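Local coordinates for L-lysine 6-monooxygenase involved in desferrioxamine biosynthesis (Erwinia amylovora CFBP1430, PDB 5O8P), which probably catalyses the FAD- and NADPH-dependent N-hydroxylation of cadaverine in the biosynthesis of the siderophore desferrioxamine, at residues 369-383 against 400-412. Sequence-based numbering, arbitrary orientation.
Sequences RNYSIDRHNQVFVQN and CYRNSVLLREITG. With FAD (flavin-adenine dinucleotide), chain C.
The amide of Q382 bridges two neighbouring residues of helix 400-410 by side-chain hydrogen bonds: R402 NE donates to Q382 OE1 at 2.9 Å, in the plane of that carbonyl, and Q382 NE2 donates to N403 OD1 at 2.8 Å, again in the carbonyl plane. A bend at chi2 (-114°) turns the Q382 amide to the helix, where both its ends are engaged. The R402 guanidinium lies with one face over the CA of Q382 and the backbone N of N383; its charge is met by E385, and F19 of the FAD site makes a cation-pi contact with it.

Packing centres on Y371. R402 CG sits squarely over the middle of its ring, 3.4 Å from the centroid, a CH-pi contact made by an arginine chain that starts out extended, CG anti to the backbone N (chi1 -167°). V405 CG2 meets the same ring at its edge. Deeper in, L406 splits its methyls: CD2 lies 3.5 Å from F380 CD1, while CD1 packs on the Q382 amide. E409 CB touches F380 CZ at 3.7 Å.

The strand 379-381, which joins the sheet of the FAD-binding Rossmann-type domain beside strand 155-157, runs nearly antiparallel to the helix (173°), their axes 10.5 Å apart. Just beyond it, N383 ND2 makes a weak hydrogen bond to O2P of the FAD pyrophosphate.

Near the C-terminal end of the helix, N370 ND2 donates a hydrogen bond to N377 OD1 within its own loop and stands 3.2 Å from E409 CD, amide and carboxylate planes nearly perpendicular. Two turns back, near the start of 400-412, R369 NH2 gives Y401 OH a weak, bent hydrogen bond, its guanidinium being paired chiefly with D250.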
loop_
_atom_site.group_PDB
_atom_site.type_symbol
_atom_site.label_atom_id
_atom_site.label_comp_id
_atom_site.label_asym_id
_atom_site.label_seq_id
_atom_site.Cartn_x
_atom_site.Cartn_y
_atom_site.Cartn_z
ATOM N N ARG B 369 2.060 36.900 16.394
ATOM C CA ARG B 369 1.262 35.708 16.072
ATOM C C ARG B 369 0.478 35.892 14.785
ATOM O O ARG B 369 0.233 34.910 14.094
ATOM C CB ARG B 369 0.361 35.281 17.233
ATOM C CG ARG B 369 -0.541 34.064 16.970
ATOM C CD ARG B 369 0.258 32.789 16.812
ATOM N NE ARG B 369 -0.543 31.648 16.363
ATOM C CZ ARG B 369 -0.897 31.387 15.100
ATOM N NH1 ARG B 369 -0.556 32.195 14.098
ATOM N NH2 ARG B 369 -1.605 30.292 14.836
ATOM N N ASN B 370 0.119 37.138 14.456
ATOM C CA ASN B 370 -0.543 37.440 13.173
ATOM C C ASN B 370 0.419 37.620 11.981
ATOM O O ASN B 370 0.013 38.141 10.947
ATOM C CB ASN B 370 -1.469 38.673 13.305
ATOM C CG ASN B 370 -0.718 39.967 13.583
ATOM O OD1 ASN B 370 0.464 39.965 13.896
ATOM N ND2 ASN B 370 -1.422 41.085 13.484
ATOM N N TYR B 371 1.675 37.187 12.129
ATOM C CA TYR B 371 2.694 37.216 11.069
ATOM C C TYR B 371 3.224 38.633 10.756
ATOM O O TYR B 371 3.918 38.826 9.749
ATOM C CB TYR B 371 2.210 36.472 9.801
ATOM C CG TYR B 371 1.756 35.060 10.112
ATOM C CD1 TYR B 371 2.676 34.018 10.145
ATOM C CD2 TYR B 371 0.424 34.771 10.416
ATOM C CE1 TYR B 371 2.300 32.721 10.455
ATOM C CE2 TYR B 371 0.019 33.478 10.735
ATOM C CZ TYR B 371 0.956 32.445 10.768
ATOM O OH TYR B 371 0.553 31.153 11.089
ATOM N N SER B 372 2.954 39.590 11.651
ATOM C CA SER B 372 3.385 40.964 11.484
ATOM C C SER B 372 4.761 41.190 12.123
ATOM O O SER B 372 5.076 40.569 13.138
ATOM C CB SER B 372 2.342 41.923 12.073
ATOM O OG SER B 372 2.443 42.024 13.483
ATOM N N ILE B 373 5.562 42.078 11.521
ATOM C CA ILE B 373 6.919 42.391 12.029
ATOM C C ILE B 373 7.085 43.850 12.472
ATOM O O ILE B 373 8.139 44.226 12.991
ATOM C CB ILE B 373 8.058 41.939 11.062
ATOM C CG1 ILE B 373 8.115 42.805 9.799
ATOM C CG2 ILE B 373 7.898 40.462 10.733
ATOM C CD1 ILE B 373 9.203 42.406 8.814
ATOM N N ASP B 374 6.044 44.655 12.311
ATOM C CA ASP B 374 6.060 46.043 12.763
ATOM C C ASP B 374 5.269 46.158 14.060
ATOM O O ASP B 374 4.786 45.149 14.593
ATOM C CB ASP B 374 5.476 46.964 11.685
ATOM C CG ASP B 374 4.001 46.722 11.449
ATOM O OD1 ASP B 374 3.654 45.552 11.173
ATOM O OD2 ASP B 374 3.179 47.673 11.534
ATOM N N ARG B 375 5.141 47.390 14.548
ATOM C CA ARG B 375 4.447 47.671 15.797
ATOM C C ARG B 375 2.981 48.078 15.608
ATOM O O ARG B 375 2.340 48.485 16.580
ATOM C CB ARG B 375 5.210 48.760 16.558
ATOM C CG ARG B 375 6.679 48.442 16.784
ATOM C CD ARG B 375 7.397 49.540 17.547
ATOM N NE ARG B 375 8.795 49.173 17.796
ATOM C CZ ARG B 375 9.799 49.269 16.917
ATOM N NH1 ARG B 375 9.619 49.730 15.680
ATOM N NH2 ARG B 375 11.019 48.888 17.281
ATOM N N HIS B 376 2.446 47.970 14.383
ATOM C CA HIS B 376 1.079 48.432 14.072
ATOM C C HIS B 376 0.263 47.531 13.115
ATOM O O HIS B 376 -0.740 47.980 12.566
ATOM C CB HIS B 376 1.130 49.868 13.510
ATOM C CG HIS B 376 1.769 50.864 14.431
ATOM N ND1 HIS B 376 3.089 51.252 14.312
ATOM C CD2 HIS B 376 1.274 51.545 15.491
ATOM C CE1 HIS B 376 3.382 52.129 15.251
ATOM N NE2 HIS B 376 2.297 52.323 15.982
ATOM N N ASN B 377 0.655 46.267 12.943
ATOM C CA ASN B 377 -0.060 45.313 12.062
ATOM C C ASN B 377 -0.203 45.789 10.618
ATOM O O ASN B 377 -1.295 45.778 10.044
ATOM C CB ASN B 377 -1.428 44.949 12.648
ATOM C CG ASN B 377 -1.323 44.462 14.072
ATOM O OD1 ASN B 377 -0.370 43.781 14.428
ATOM N ND2 ASN B 377 -2.296 44.819 14.897
ATOM N N GLN B 378 0.930 46.190 10.051
ATOM C CA GLN B 378 1.015 46.690 8.678
ATOM C C GLN B 378 2.048 45.989 7.770
ATOM O O GLN B 378 1.835 45.901 6.567
ATOM C CB GLN B 378 1.298 48.187 8.703
ATOM C CG GLN B 378 0.232 49.016 9.391
ATOM C CD GLN B 378 0.576 50.483 9.402
ATOM O OE1 GLN B 378 1.715 50.872 9.680
ATOM N NE2 GLN B 378 -0.404 51.311 9.092
ATOM N N VAL B 379 3.155 45.513 8.329
ATOM C CA VAL B 379 4.176 44.824 7.567
ATOM C C VAL B 379 4.112 43.368 7.984
ATOM O O VAL B 379 4.425 43.052 9.128
ATOM C CB VAL B 379 5.574 45.386 7.873
ATOM C CG1 VAL B 379 6.629 44.711 7.005
ATOM C CG2 VAL B 379 5.587 46.872 7.650
ATOM N N PHE B 380 3.697 42.504 7.059
ATOM C CA PHE B 380 3.562 41.067 7.314
ATOM C C PHE B 380 4.599 40.263 6.556
ATOM O O PHE B 380 5.163 40.740 5.582
ATOM C CB PHE B 380 2.168 40.601 6.914
ATOM C CG PHE B 380 1.082 41.253 7.699
ATOM C CD1 PHE B 380 0.725 40.762 8.939
ATOM C CD2 PHE B 380 0.436 42.378 7.213
ATOM C CE1 PHE B 380 -0.277 41.360 9.676
ATOM C CE2 PHE B 380 -0.563 42.988 7.935
ATOM C CZ PHE B 380 -0.915 42.481 9.172
ATOM N N VAL B 381 4.820 39.026 6.981
ATOM C CA VAL B 381 5.762 38.154 6.282
ATOM C C VAL B 381 5.140 36.785 6.012
ATOM O O VAL B 381 4.342 36.323 6.804
ATOM C CB VAL B 381 7.103 38.019 7.046
ATOM C CG1 VAL B 381 7.826 39.366 7.166
ATOM C CG2 VAL B 381 6.935 37.365 8.424
ATOM N N GLN B 382 5.503 36.181 4.883
ATOM C CA GLN B 382 5.118 34.820 4.506
ATOM C C GLN B 382 6.430 34.052 4.455
ATOM O O GLN B 382 7.304 34.412 3.675
ATOM C CB GLN B 382 4.507 34.792 3.106
ATOM C CG GLN B 382 3.297 35.684 2.921
ATOM C CD GLN B 382 2.029 34.916 2.661
ATOM O OE1 GLN B 382 1.669 34.027 3.419
ATOM N NE2 GLN B 382 1.339 35.254 1.568
ATOM N N ASN B 383 6.570 32.992 5.255
ATOM C CA ASN B 383 7.759 32.136 5.207
ATOM C C ASN B 383 9.074 32.853 5.607
ATOM O O ASN B 383 10.109 32.640 4.976
ATOM C CB ASN B 383 7.873 31.517 3.792
ATOM C CG ASN B 383 8.796 30.289 3.712
ATOM O OD1 ASN B 383 8.845 29.429 4.606
ATOM N ND2 ASN B 383 9.521 30.197 2.594
ATOM N N CYS B 400 -2.861 28.567 3.026
ATOM C CA CYS B 400 -4.223 29.111 3.173
ATOM C C CYS B 400 -4.549 29.557 4.604
ATOM O O CYS B 400 -5.226 30.568 4.771
ATOM C CB CYS B 400 -5.274 28.118 2.713
ATOM S SG CYS B 400 -5.445 28.022 0.936
ATOM N N TYR B 401 -4.075 28.820 5.621
ATOM C CA TYR B 401 -4.258 29.257 7.006
ATOM C C TYR B 401 -3.652 30.656 7.176
ATOM O O TYR B 401 -4.356 31.595 7.571
ATOM C CB TYR B 401 -3.656 28.277 8.050
ATOM C CG TYR B 401 -3.711 28.840 9.464
ATOM C CD1 TYR B 401 -4.918 28.908 10.159
ATOM C CD2 TYR B 401 -2.570 29.362 10.085
ATOM C CE1 TYR B 401 -4.991 29.488 11.420
ATOM C CE2 TYR B 401 -2.626 29.910 11.363
ATOM C CZ TYR B 401 -3.851 29.968 12.026
ATOM O OH TYR B 401 -3.981 30.512 13.284
ATOM N N ARG B 402 -2.367 30.788 6.851
ATOM C CA ARG B 402 -1.655 32.057 7.047
ATOM C C ARG B 402 -2.294 33.191 6.217
ATOM O O ARG B 402 -2.592 34.270 6.746
ATOM C CB ARG B 402 -0.155 31.914 6.729
ATOM C CG ARG B 402 0.711 33.083 7.199
ATOM C CD ARG B 402 2.191 32.949 6.882
ATOM N NE ARG B 402 2.416 32.268 5.605
ATOM C CZ ARG B 402 3.178 31.193 5.404
ATOM N NH1 ARG B 402 3.914 30.653 6.375
ATOM N NH2 ARG B 402 3.250 30.676 4.181
ATOM N N ASN B 403 -2.552 32.919 4.942
ATOM C CA ASN B 403 -3.233 33.880 4.074
ATOM C C ASN B 403 -4.594 34.322 4.630
ATOM O O ASN B 403 -4.956 35.503 4.542
ATOM C CB ASN B 403 -3.389 33.314 2.648
ATOM C CG ASN B 403 -2.076 33.282 1.877
ATOM O OD1 ASN B 403 -1.241 34.167 2.027
ATOM N ND2 ASN B 403 -1.896 32.264 1.045
ATOM N N SER B 404 -5.328 33.386 5.227
ATOM C CA SER B 404 -6.617 33.706 5.837
ATOM C C SER B 404 -6.526 34.634 7.042
ATOM O O SER B 404 -7.463 35.424 7.250
ATOM C CB SER B 404 -7.373 32.437 6.220
ATOM O OG SER B 404 -7.784 31.759 5.055
ATOM N N VAL B 405 -5.439 34.548 7.823
ATOM C CA VAL B 405 -5.276 35.455 8.986
ATOM C C VAL B 405 -4.699 36.795 8.523
ATOM O O VAL B 405 -4.958 37.833 9.136
ATOM C CB VAL B 405 -4.483 34.857 10.217
ATOM C CG1 VAL B 405 -4.524 33.329 10.264
ATOM C CG2 VAL B 405 -3.046 35.340 10.298
ATOM N N LEU B 406 -3.901 36.768 7.457
ATOM C CA LEU B 406 -3.434 37.995 6.849
ATOM C C LEU B 406 -4.626 38.769 6.348
ATOM O O LEU B 406 -4.746 39.958 6.642
ATOM C CB LEU B 406 -2.471 37.722 5.697
ATOM C CG LEU B 406 -1.095 37.171 6.042
ATOM C CD1 LEU B 406 -0.324 36.963 4.746
ATOM C CD2 LEU B 406 -0.357 38.079 6.997
ATOM N N LEU B 407 -5.520 38.104 5.618
ATOM C CA LEU B 407 -6.715 38.787 5.115
ATOM C C LEU B 407 -7.594 39.316 6.235
ATOM O O LEU B 407 -8.198 40.362 6.088
ATOM C CB LEU B 407 -7.507 37.908 4.136
ATOM C CG LEU B 407 -6.839 37.837 2.757
ATOM C CD1 LEU B 407 -7.508 36.829 1.846
ATOM C CD2 LEU B 407 -6.821 39.204 2.085
ATOM N N ARG B 408 -7.641 38.624 7.366
ATOM C CA ARG B 408 -8.400 39.102 8.534
ATOM C C ARG B 408 -7.806 40.389 9.124
ATOM O O ARG B 408 -8.539 41.283 9.549
ATOM C CB ARG B 408 -8.492 38.009 9.605
ATOM C CG ARG B 408 -9.502 38.285 10.706
ATOM C CD ARG B 408 -9.645 37.058 11.597
ATOM N NE ARG B 408 -8.407 36.824 12.353
ATOM C CZ ARG B 408 -7.981 35.650 12.834
ATOM N NH1 ARG B 408 -8.665 34.524 12.622
ATOM N NH2 ARG B 408 -6.828 35.608 13.501
ATOM N N GLU B 409 -6.486 40.488 9.151
ATOM C CA GLU B 409 -5.832 41.696 9.647
ATOM C C GLU B 409 -5.959 42.854 8.659
ATOM O O GLU B 409 -6.320 43.968 9.038
ATOM C CB GLU B 409 -4.368 41.427 9.941
ATOM C CG GLU B 409 -4.117 40.598 11.190
ATOM C CD GLU B 409 -4.493 41.299 12.487
ATOM O OE1 GLU B 409 -4.608 42.555 12.505
ATOM O OE2 GLU B 409 -4.678 40.576 13.483
ATOM N N ILE B 410 -5.663 42.567 7.392
ATOM C CA ILE B 410 -5.752 43.545 6.315
ATOM C C ILE B 410 -7.149 44.142 6.231
ATOM O O ILE B 410 -7.304 45.349 6.340
ATOM C CB ILE B 410 -5.355 42.924 4.962
ATOM C CG1 ILE B 410 -3.846 42.659 4.925
ATOM C CG2 ILE B 410 -5.764 43.831 3.802
ATOM C CD1 ILE B 410 -3.435 41.657 3.867
ATOM N N THR B 411 -8.160 43.301 6.039
ATOM C CA THR B 411 -9.554 43.764 6.123
ATOM C C THR B 411 -9.973 43.294 7.457
ATOM O O THR B 411 -9.846 42.114 7.703
ATOM C CB THR B 411 -10.550 43.216 5.082
ATOM O OG1 THR B 411 -11.885 43.297 5.616
ATOM C CG2 THR B 411 -10.290 41.823 4.642
ATOM N N GLY B 412 -10.498 44.170 8.314
ATOM C CA GLY B 412 -10.866 43.777 9.700
ATOM C C GLY B 412 -11.838 42.614 9.909
ATOM O O GLY B 412 -11.828 42.015 10.957
HETATM P PA FAD C . 9.637 31.666 -3.752
HETATM O O1A FAD C . 9.704 30.777 -4.979
HETATM O O2A FAD C . 10.896 31.930 -2.961
HETATM O O5B FAD C . 9.009 33.061 -4.270
HETATM C C5B FAD C . 9.670 34.311 -4.106
HETATM C C4B FAD C . 9.501 35.238 -5.305
HETATM O O4B FAD C . 9.797 36.585 -4.906
HETATM C C3B FAD C . 10.460 34.906 -6.443
HETATM O O3B FAD C . 9.726 34.882 -7.674
HETATM C C2B FAD C . 11.525 36.000 -6.380
HETATM O O2B FAD C . 12.089 36.344 -7.650
HETATM C C1B FAD C . 10.745 37.170 -5.811
HETATM N N9A FAD C . 11.550 38.258 -5.191
HETATM C C8A FAD C . 12.521 38.170 -4.259
HETATM N N7A FAD C . 13.004 39.408 -3.958
HETATM C C5A FAD C . 12.333 40.309 -4.707
HETATM C C6A FAD C . 12.330 41.786 -4.900
HETATM N N6A FAD C . 13.174 42.586 -4.205
HETATM N N1A FAD C . 11.451 42.312 -5.794
HETATM C C2A FAD C . 10.599 41.540 -6.502
HETATM N N3A FAD C . 10.558 40.199 -6.381
HETATM C C4A FAD C . 11.377 39.540 -5.517
HETATM N N1 FAD C . 6.845 22.663 0.304
HETATM C C2 FAD C . 5.726 21.893 0.334
HETATM O O2 FAD C . 4.869 22.134 1.213
HETATM N N3 FAD C . 5.512 20.894 -0.552
HETATM C C4 FAD C . 6.400 20.595 -1.517
HETATM O O4 FAD C . 6.182 19.666 -2.317
HETATM C C4X FAD C . 7.650 21.391 -1.617
HETATM N N5 FAD C . 8.580 21.144 -2.565
HETATM C C5X FAD C . 9.711 21.886 -2.627
HETATM C C6 FAD C . 10.635 21.584 -3.624
HETATM C C7 FAD C . 11.821 22.304 -3.751
HETATM C C7M FAD C . 12.808 21.956 -4.837
HETATM C C8 FAD C . 12.097 23.418 -2.798
HETATM C C8M FAD C . 13.370 24.212 -2.913
HETATM C C9 FAD C . 11.178 23.727 -1.793
HETATM C C9A FAD C . 9.977 23.008 -1.653
HETATM N N10 FAD C . 8.999 23.291 -0.640
HETATM C C10 FAD C . 7.831 22.479 -0.613
HETATM C "C1'" FAD C . 9.139 24.375 0.371
HETATM C "C2'" FAD C . 8.441 25.686 -0.061
HETATM O "O2'" FAD C . 7.115 25.410 -0.559
HETATM C "C3'" FAD C . 9.227 26.494 -1.110
HETATM O "O3'" FAD C . 10.512 26.873 -0.592
HETATM C "C4'" FAD C . 8.497 27.761 -1.575
HETATM O "O4'" FAD C . 8.937 28.108 -2.893
HETATM C "C5'" FAD C . 8.731 28.954 -0.651
HETATM O "O5'" FAD C . 7.661 29.886 -0.814
HETATM P P FAD C . 7.952 31.382 -1.307
HETATM O O1P FAD C . 6.622 32.094 -1.449
HETATM O O2P FAD C . 8.978 31.889 -0.333
HETATM O O3P FAD C . 8.516 30.990 -2.783
#